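Local atomic coordinates of threonine--tRNA ligase catalytic subunit (Aeropyrum pernix, PDB entry 3A32), a protein that probably activates threonine with ATP and transfers it to the acceptor end of tRNA(Thr), using one zinc ion per subunit. Residues E72-A77 with C112-L117; A106-N111 with V136-R141. All blocks are in the same frame, centred on the assembly; numbering follows the deposited sequence.

Contact 1. Residues E72-A77 with C112-L117. With ZN (zinc ion), chain G.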
ATOM      1  N   GLU A  72      -4.076   1.561  -8.797  1.00  6.52           N
ATOM      2  CA  GLU A  72      -4.061   0.159  -8.375  1.00  9.44           C
ATOM      3  C   GLU A  72      -5.075  -0.534  -9.298  1.00  8.22           C
ATOM      4  O   GLU A  72      -6.222  -0.044  -9.461  1.00  7.95           O
ATOM      5  CB  GLU A  72      -4.401   0.023  -6.885  1.00  8.18           C
ATOM      6  CG  GLU A  72      -4.717  -1.427  -6.460  1.00 15.73           C
ATOM      7  CD  GLU A  72      -4.740  -1.674  -4.920  1.00 15.77           C
ATOM      8  OE1 GLU A  72      -4.561  -0.700  -4.156  1.00 15.62           O
ATOM      9  OE2 GLU A  72      -4.894  -2.883  -4.488  1.00 26.30           O
ATOM     10  N   THR A  73      -4.635  -1.607  -9.962  1.00  7.34           N
ATOM     11  CA  THR A  73      -5.510  -2.284 -10.940  1.00  5.56           C
ATOM     12  C   THR A  73      -5.810  -3.702 -10.445  1.00  6.40           C
ATOM     13  O   THR A  73      -5.061  -4.230  -9.615  1.00  5.86           O
ATOM     14  CB  THR A  73      -4.942  -2.222 -12.425  1.00  5.53           C
ATOM     15  OG1 THR A  73      -3.666  -2.888 -12.518  1.00  2.00           O
ATOM     16  CG2 THR A  73      -4.817  -0.748 -12.945  1.00  2.00           C
ATOM     17  N   PRO A  74      -6.903  -4.326 -10.937  1.00  6.34           N
ATOM     18  CA  PRO A  74      -7.257  -5.630 -10.396  1.00  7.21           C
ATOM     19  C   PRO A  74      -6.225  -6.714 -10.527  1.00  8.76           C
ATOM     20  O   PRO A  74      -5.359  -6.692 -11.421  1.00 10.16           O
ATOM     21  CB  PRO A  74      -8.499  -6.014 -11.181  1.00  6.54           C
ATOM     22  CG  PRO A  74      -9.084  -4.685 -11.581  1.00  6.78           C
ATOM     23  CD  PRO A  74      -7.879  -3.876 -11.931  1.00  4.74           C
ATOM     24  N   ILE A  75      -6.322  -7.672  -9.618  1.00  8.84           N
ATOM     25  CA  ILE A  75      -5.457  -8.814  -9.638  1.00  9.06           C
ATOM     26  C   ILE A  75      -5.851  -9.898 -10.647  1.00 10.32           C
ATOM     27  O   ILE A  75      -4.957 -10.647 -11.119  1.00 11.79           O
ATOM     28  CB  ILE A  75      -5.238  -9.311  -8.193  1.00  9.28           C
ATOM     29  CG1 ILE A  75      -4.413  -8.201  -7.523  1.00  7.98           C
ATOM     30  CG2 ILE A  75      -4.592 -10.747  -8.166  1.00  5.24           C
ATOM     31  CD1 ILE A  75      -3.756  -8.520  -6.249  1.00 11.27           C
ATOM     32  N   ILE A  76      -7.145  -9.977 -10.990  1.00  9.34           N
ATOM     33  CA  ILE A  76      -7.616 -10.945 -11.968  1.00  7.99           C
ATOM     34  C   ILE A  76      -8.226 -10.222 -13.160  1.00  8.49           C
ATOM     35  O   ILE A  76      -8.473  -9.019 -13.100  1.00  8.50           O
ATOM     36  CB  ILE A  76      -8.555 -11.981 -11.372  1.00  8.26           C
ATOM     37  CG1 ILE A  76      -9.876 -11.334 -10.850  1.00  7.03           C
ATOM     38  CG2 ILE A  76      -7.799 -12.798 -10.302  1.00  7.15           C
ATOM     39  CD1 ILE A  76     -11.090 -12.386 -10.542  1.00  7.15           C
ATOM     40  N   ALA A  77      -8.388 -10.927 -14.263  1.00  7.31           N
ATOM     41  CA  ALA A  77      -9.001 -10.336 -15.444  1.00  9.07           C
ATOM     42  C   ALA A  77      -9.517 -11.442 -16.329  1.00  9.24           C
ATOM     43  O   ALA A  77      -8.953 -12.527 -16.335  1.00  9.65           O
ATOM     44  CB  ALA A  77      -7.995  -9.480 -16.238  1.00  8.06           C
ATOM     45  N   CYS A 112       0.150  -3.707 -17.696  1.00  6.56           N
ATOM     46  CA  CYS A 112       0.009  -2.928 -18.957  1.00  7.11           C
ATOM     47  C   CYS A 112      -1.385  -2.731 -19.564  1.00  7.14           C
ATOM     48  O   CYS A 112      -1.736  -1.589 -19.871  1.00  8.69           O
ATOM     49  CB  CYS A 112       0.975  -3.457 -20.067  1.00  6.81           C
ATOM     50  SG  CYS A 112       2.391  -4.446 -19.455  1.00  9.17           S
ATOM     51  N   PRO A 113      -2.114  -3.836 -19.877  1.00  6.42           N
ATOM     52  CA  PRO A 113      -3.463  -3.733 -20.445  1.00  6.59           C
ATOM     53  C   PRO A 113      -4.435  -2.987 -19.532  1.00  6.61           C
ATOM     54  O   PRO A 113      -5.261  -2.207 -20.033  1.00  7.31           O
ATOM     55  CB  PRO A 113      -3.888  -5.204 -20.623  1.00  6.53           C
ATOM     56  CG  PRO A 113      -2.568  -5.990 -20.735  1.00  6.89           C
ATOM     57  CD  PRO A 113      -1.631  -5.233 -19.823  1.00  6.72           C
ATOM     58  N   TYR A 114      -4.325  -3.192 -18.215  1.00  6.38           N
ATOM     59  CA  TYR A 114      -5.165  -2.428 -17.269  1.00  7.36           C
ATOM     60  C   TYR A 114      -4.834  -0.936 -17.331  1.00  7.21           C
ATOM     61  O   TYR A 114      -5.733  -0.123 -17.437  1.00  8.65           O
ATOM     62  CB  TYR A 114      -5.119  -3.000 -15.842  1.00  6.41           C
ATOM     63  CG  TYR A 114      -6.175  -4.107 -15.546  1.00  7.58           C
ATOM     64  CD1 TYR A 114      -5.814  -5.315 -14.951  1.00  6.23           C
ATOM     65  CD2 TYR A 114      -7.523  -3.908 -15.805  1.00  4.84           C
ATOM     66  CE1 TYR A 114      -6.748  -6.306 -14.657  1.00  4.95           C
ATOM     67  CE2 TYR A 114      -8.476  -4.889 -15.485  1.00  4.28           C
ATOM     68  CZ  TYR A 114      -8.085  -6.073 -14.927  1.00  6.06           C
ATOM     69  OH  TYR A 114      -9.032  -7.044 -14.640  1.00  7.78           O
ATOM     70  N   HIS A 115      -3.545  -0.583 -17.334  1.00  7.25           N
ATOM     71  CA  HIS A 115      -3.104   0.843 -17.399  1.00  6.67           C
ATOM     72  C   HIS A 115      -3.561   1.505 -18.680  1.00  7.36           C
ATOM     73  O   HIS A 115      -3.891   2.670 -18.650  1.00  5.83           O
ATOM     74  CB  HIS A 115      -1.577   0.964 -17.260  1.00  4.97           C
ATOM     75  CG  HIS A 115      -1.087   0.622 -15.881  1.00  4.57           C
ATOM     76  ND1 HIS A 115       0.211   0.836 -15.467  1.00  2.00           N
ATOM     77  CD2 HIS A 115      -1.745   0.112 -14.809  1.00  2.00           C
ATOM     78  CE1 HIS A 115       0.326   0.483 -14.202  1.00  2.00           C
ATOM     79  NE2 HIS A 115      -0.842   0.042 -13.781  1.00  2.00           N
ATOM     80  N   ILE A 116      -3.579   0.741 -19.793  1.00  8.02           N
ATOM     81  CA  ILE A 116      -4.131   1.226 -21.075  1.00  9.61           C
ATOM     82  C   ILE A 116      -5.643   1.408 -21.060  1.00  9.38           C
ATOM     83  O   ILE A 116      -6.125   2.373 -21.609  1.00 10.14           O
ATOM     84  CB  ILE A 116      -3.736   0.355 -22.276  1.00 10.11           C
ATOM     85  CG1 ILE A 116      -2.230   0.390 -22.452  1.00 12.94           C
ATOM     86  CG2 ILE A 116      -4.455   0.844 -23.588  1.00  9.06           C
ATOM     87  CD1 ILE A 116      -1.777  -0.832 -23.189  1.00 17.41           C
ATOM     88  N   LEU A 117      -6.384   0.497 -20.439  1.00  9.15           N
ATOM     89  CA  LEU A 117      -7.808   0.710 -20.263  1.00  8.45           C
ATOM     90  C   LEU A 117      -8.097   2.013 -19.481  1.00  8.49           C
ATOM     91  O   LEU A 117      -9.066   2.741 -19.784  1.00  9.25           O
ATOM     92  CB  LEU A 117      -8.484  -0.511 -19.596  1.00  8.73           C
ATOM     93  CG  LEU A 117      -8.675  -1.844 -20.375  1.00  8.44           C
ATOM     94  CD1 LEU A 117      -9.385  -2.875 -19.491  1.00  4.32           C
ATOM     95  CD2 LEU A 117      -9.475  -1.696 -21.720  1.00  3.78           C
TER
HETATM   96 ZN    ZN G 708       4.032  -2.882 -19.174  1.00 11.72          ZN
HETATM   97  O   HOH W   1       5.395  -2.921 -17.680  1.00 15.13           O
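P74 sets its CD over the middle of the Y114 ring, the two side chains crossing at a slant, in a part of the class II synthetase core that illustrates how a dimer-interface loop is fastened to the helix beside the metal. The sequence around P74 and its packing on V41 of the second subunit are consistent with the proline that closes motif 1 in this enzyme class. Its CD stands 3.6 Å from the centroid of the Y114 ring and only 6° off the ring normal, a CH-pi contact. At the ring edge, Y114 OH donates a hydrogen bond of 2.6 Å to I76 O. The hydroxyl lies in the carbonyl plane, on a lone pair, with a C=O...donor angle of 140°. A77 CB packs obliquely on the same end of the ring, 3.7 Å from Y114 CZ, while the root of the tyrosine passes T73, whose CB is 3.5 Å from Y114 CB. A phenylalanine here lacks the hydroxyl, so I76 O would probably be left without this donor and the ring tip less firmly tied to the start of strand 76-78.

Beyond this tight cluster the contact thins out towards H115. T73 OG1 sits between the backbone N and the carbonyl carbon (chi1 62°) and is hydrogen-bonded to E138, whereas T73 CG2 meets the edge of the imidazole, 3.7 Å from H115 CD2. H115 in turn bonds E138 through NE2 and the zinc ligand H166 through ND1. C112 opens the same helix turn but points away from 72-77; its SG binds the zinc ion at 2.3 Å, beside H166 and H310, and water 1 lies 2.0 Å from the zinc.

Contact 2. Residues A106-N111 with V136-R141; sequences AVKPMN and VFEFGR
K108 and E138 approach tip to tip, with a water completing the pairing. The direct salt bridge is long, K108 NZ to E138 OE2 being 3.6 Å. Water 2 fills in between, accepting from K108 NZ at 2.5 Å and donating to E138 OE2 at 2.6 Å. The same water accepts from R141 N at 3.0 Å and so ties both tips to the strand backbone. E138 gets there with CG anti to its backbone N (chi1 175°) and an extended chain beyond. Lysine, by contrast, is bent at chi3 (69°), which swings CE to within 3.3 Å of R141 O. The lysine also makes weak hydrogen bonds to P74 O and T73 OG1, while the other carboxylate oxygen of E138 is held by T73 and H115; the nearby ammonium and these donors would probably favour an ionised carboxylate.

N111 comes in obliquely. Its amide plane stacks on the carboxylate of E138, the two turned 24° apart, with N111 CG 4.0 Å from E138 OE1. Between the backbones, water 3 donates to K108 O at 2.8 Å and to R141 O, while K108 pairs by its backbone with H143 further along the strand. The guanidinium of R141 turns instead to E72 of the second subunit in a salt bridge. Segment 106-111 packs beside strand 134-143, the N111 side chain lying about 6 Å from the bound zinc ion, and that strand with its antiparallel neighbour 159-170 is consistent with the motif 2 hairpin of the class II synthetase fold.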
ATOM      1  N   ALA A 106      -7.638 -15.042 -15.763  1.00 10.02           N
ATOM      2  CA  ALA A 106      -6.251 -15.207 -15.442  1.00  9.01           C
ATOM      3  C   ALA A 106      -5.920 -14.356 -14.215  1.00  9.32           C
ATOM      4  O   ALA A 106      -6.492 -13.279 -14.019  1.00  8.33           O
ATOM      5  CB  ALA A 106      -5.389 -14.733 -16.619  1.00  8.96           C
ATOM      6  N   VAL A 107      -4.968 -14.839 -13.417  1.00  8.06           N
ATOM      7  CA  VAL A 107      -4.280 -14.017 -12.466  1.00  6.67           C
ATOM      8  C   VAL A 107      -3.342 -13.155 -13.313  1.00  8.22           C
ATOM      9  O   VAL A 107      -2.600 -13.666 -14.195  1.00  9.34           O
ATOM     10  CB  VAL A 107      -3.520 -14.898 -11.429  1.00  6.46           C
ATOM     11  CG1 VAL A 107      -2.896 -14.053 -10.342  1.00  4.50           C
ATOM     12  CG2 VAL A 107      -4.516 -15.928 -10.800  1.00  3.18           C
ATOM     13  N   LYS A 108      -3.432 -11.844 -13.103  1.00  7.69           N
ATOM     14  CA  LYS A 108      -2.695 -10.842 -13.858  1.00  7.18           C
ATOM     15  C   LYS A 108      -1.193 -11.154 -13.859  1.00  7.92           C
ATOM     16  O   LYS A 108      -0.578 -11.271 -12.776  1.00  6.46           O
ATOM     17  CB  LYS A 108      -2.944  -9.487 -13.186  1.00  7.60           C
ATOM     18  CG  LYS A 108      -2.282  -8.293 -13.777  1.00  8.27           C
ATOM     19  CD  LYS A 108      -2.697  -6.987 -13.068  1.00  4.57           C
ATOM     20  CE  LYS A 108      -2.149  -6.883 -11.644  1.00  2.00           C
ATOM     21  NZ  LYS A 108      -2.516  -5.527 -11.110  1.00  2.00           N
ATOM     22  N   PRO A 109      -0.600 -11.327 -15.063  1.00  8.67           N
ATOM     23  CA  PRO A 109       0.874 -11.424 -15.157  1.00  9.18           C
ATOM     24  C   PRO A 109       1.561 -10.084 -15.451  1.00 10.72           C
ATOM     25  O   PRO A 109       2.779  -9.954 -15.261  1.00 10.38           O
ATOM     26  CB  PRO A 109       1.075 -12.405 -16.335  1.00  8.87           C
ATOM     27  CG  PRO A 109      -0.119 -12.164 -17.246  1.00  7.95           C
ATOM     28  CD  PRO A 109      -1.236 -11.528 -16.391  1.00  7.63           C
ATOM     29  N   MET A 110       0.794  -9.090 -15.910  1.00 12.22           N
ATOM     30  CA  MET A 110       1.346  -7.771 -16.202  1.00 14.68           C
ATOM     31  C   MET A 110       0.275  -6.729 -16.020  1.00 12.12           C
ATOM     32  O   MET A 110      -0.909  -7.047 -16.191  1.00 12.24           O
ATOM     33  CB  MET A 110       1.858  -7.735 -17.650  1.00 14.86           C
ATOM     34  CG  MET A 110       0.808  -8.012 -18.742  1.00 18.39           C
ATOM     35  SD  MET A 110       1.568  -8.539 -20.351  1.00 25.13           S
ATOM     36  CE  MET A 110       3.336  -8.306 -19.995  1.00 27.92           C
ATOM     37  N   ASN A 111       0.670  -5.491 -15.688  1.00  9.74           N
ATOM     38  CA  ASN A 111      -0.319  -4.392 -15.433  1.00  7.45           C
ATOM     39  C   ASN A 111      -0.684  -3.600 -16.659  1.00  7.11           C
ATOM     40  O   ASN A 111      -1.702  -2.897 -16.663  1.00  7.24           O
ATOM     41  CB  ASN A 111       0.161  -3.400 -14.385  1.00  6.26           C
ATOM     42  CG  ASN A 111       0.654  -4.062 -13.124  1.00  6.28           C
ATOM     43  OD1 ASN A 111       1.818  -3.927 -12.744  1.00  8.86           O
ATOM     44  ND2 ASN A 111      -0.216  -4.766 -12.464  1.00  5.27           N
ATOM     45  N   VAL A 136       1.395   6.870 -15.849  1.00  7.02           N
ATOM     46  CA  VAL A 136       0.638   6.124 -14.839  1.00  6.43           C
ATOM     47  C   VAL A 136       1.604   5.136 -14.098  1.00  6.62           C
ATOM     48  O   VAL A 136       2.302   4.348 -14.764  1.00  6.59           O
ATOM     49  CB  VAL A 136      -0.589   5.424 -15.492  1.00  6.49           C
ATOM     50  CG1 VAL A 136      -0.182   4.428 -16.633  1.00  6.15           C
ATOM     51  CG2 VAL A 136      -1.435   4.749 -14.499  1.00  5.98           C
ATOM     52  N   PHE A 137       1.621   5.195 -12.760  1.00  4.63           N
ATOM     53  CA  PHE A 137       2.489   4.373 -11.912  1.00  4.71           C
ATOM     54  C   PHE A 137       1.666   3.391 -11.058  1.00  4.43           C
ATOM     55  O   PHE A 137       0.626   3.766 -10.535  1.00  4.84           O
ATOM     56  CB  PHE A 137       3.313   5.231 -10.927  1.00  3.70           C
ATOM     57  CG  PHE A 137       4.070   4.401  -9.919  1.00  4.10           C
ATOM     58  CD1 PHE A 137       5.229   3.718 -10.293  1.00  3.16           C
ATOM     59  CD2 PHE A 137       3.603   4.253  -8.613  1.00  6.47           C
ATOM     60  CE1 PHE A 137       5.904   2.937  -9.407  1.00  2.62           C
ATOM     61  CE2 PHE A 137       4.306   3.472  -7.704  1.00  4.47           C
ATOM     62  CZ  PHE A 137       5.444   2.810  -8.092  1.00  2.18           C
ATOM     63  N   GLU A 138       2.159   2.172 -10.870  1.00  3.47           N
ATOM     64  CA  GLU A 138       1.494   1.213  -9.962  1.00  4.16           C
ATOM     65  C   GLU A 138       2.521   0.350  -9.253  1.00  4.35           C
ATOM     66  O   GLU A 138       3.428  -0.149  -9.914  1.00  2.26           O
ATOM     67  CB  GLU A 138       0.471   0.307 -10.680  1.00  3.30           C
ATOM     68  CG  GLU A 138      -0.121  -0.741  -9.764  1.00  2.00           C
ATOM     69  CD  GLU A 138      -1.320  -1.486 -10.344  1.00  4.88           C
ATOM     70  OE1 GLU A 138      -1.685  -1.290 -11.542  1.00  6.05           O
ATOM     71  OE2 GLU A 138      -1.896  -2.305  -9.596  1.00  2.53           O
ATOM     72  N   PHE A 139       2.401   0.246  -7.919  1.00  4.95           N
ATOM     73  CA  PHE A 139       3.102  -0.760  -7.097  1.00  5.72           C
ATOM     74  C   PHE A 139       2.316  -2.045  -7.361  1.00  6.66           C
ATOM     75  O   PHE A 139       1.311  -2.336  -6.689  1.00  5.98           O
ATOM     76  CB  PHE A 139       3.004  -0.346  -5.615  1.00  5.79           C
ATOM     77  CG  PHE A 139       3.902  -1.140  -4.671  1.00  7.18           C
ATOM     78  CD1 PHE A 139       5.276  -0.919  -4.628  1.00  8.08           C
ATOM     79  CD2 PHE A 139       3.357  -2.080  -3.799  1.00  7.21           C
ATOM     80  CE1 PHE A 139       6.103  -1.670  -3.751  1.00  9.14           C
ATOM     81  CE2 PHE A 139       4.156  -2.794  -2.906  1.00  4.48           C
ATOM     82  CZ  PHE A 139       5.537  -2.584  -2.880  1.00  7.73           C
ATOM     83  N   GLY A 140       2.708  -2.791  -8.389  1.00  6.89           N
ATOM     84  CA  GLY A 140       1.762  -3.783  -8.954  1.00  7.32           C
ATOM     85  C   GLY A 140       2.114  -5.204  -8.599  1.00  7.30           C
ATOM     86  O   GLY A 140       3.291  -5.522  -8.478  1.00  8.87           O
ATOM     87  N   ARG A 141       1.116  -6.068  -8.466  1.00  7.45           N
ATOM     88  CA  ARG A 141       1.333  -7.484  -8.029  1.00  6.65           C
ATOM     89  C   ARG A 141       0.979  -8.444  -9.157  1.00  6.34           C
ATOM     90  O   ARG A 141      -0.172  -8.486  -9.592  1.00  5.79           O
ATOM     91  CB  ARG A 141       0.493  -7.806  -6.802  1.00  6.74           C
ATOM     92  CG  ARG A 141       0.855  -6.918  -5.623  1.00  6.59           C
ATOM     93  CD  ARG A 141      -0.259  -6.812  -4.615  1.00 13.27           C
ATOM     94  NE  ARG A 141       0.300  -6.238  -3.393  1.00 16.90           N
ATOM     95  CZ  ARG A 141       0.242  -4.945  -3.126  1.00 14.34           C
ATOM     96  NH1 ARG A 141      -0.392  -4.136  -3.968  1.00 16.71           N
ATOM     97  NH2 ARG A 141       0.811  -4.481  -2.042  1.00  9.89           N
TER
HETATM   98  O   HOH W   2      -1.596  -4.783  -8.854  1.00  2.00           O
HETATM   99  O   HOH W   3      -1.398 -10.677 -10.192  1.00  5.46           O

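In the fold
Both contacts are buried, their centres about 6 Å apart, and both reach the second subunit, so neither is a surface feature. They share the small antiparallel sheet, where strands 76-78 and 103-107 are neighbours, and their segments alternate along the chain. Contact 1 joins the loop leading into strand 76-78, and the start of that strand, to helix 112-126, mainly by an aromatic ring, a proline and a single tyrosine bond. Contact 2 joins the loop after strand 103-107 to strand 134-143 of the large catalytic sheet, and relies on charges and bridging waters. E138 is the joint between them, linking the polar cluster to the helix that carries C112.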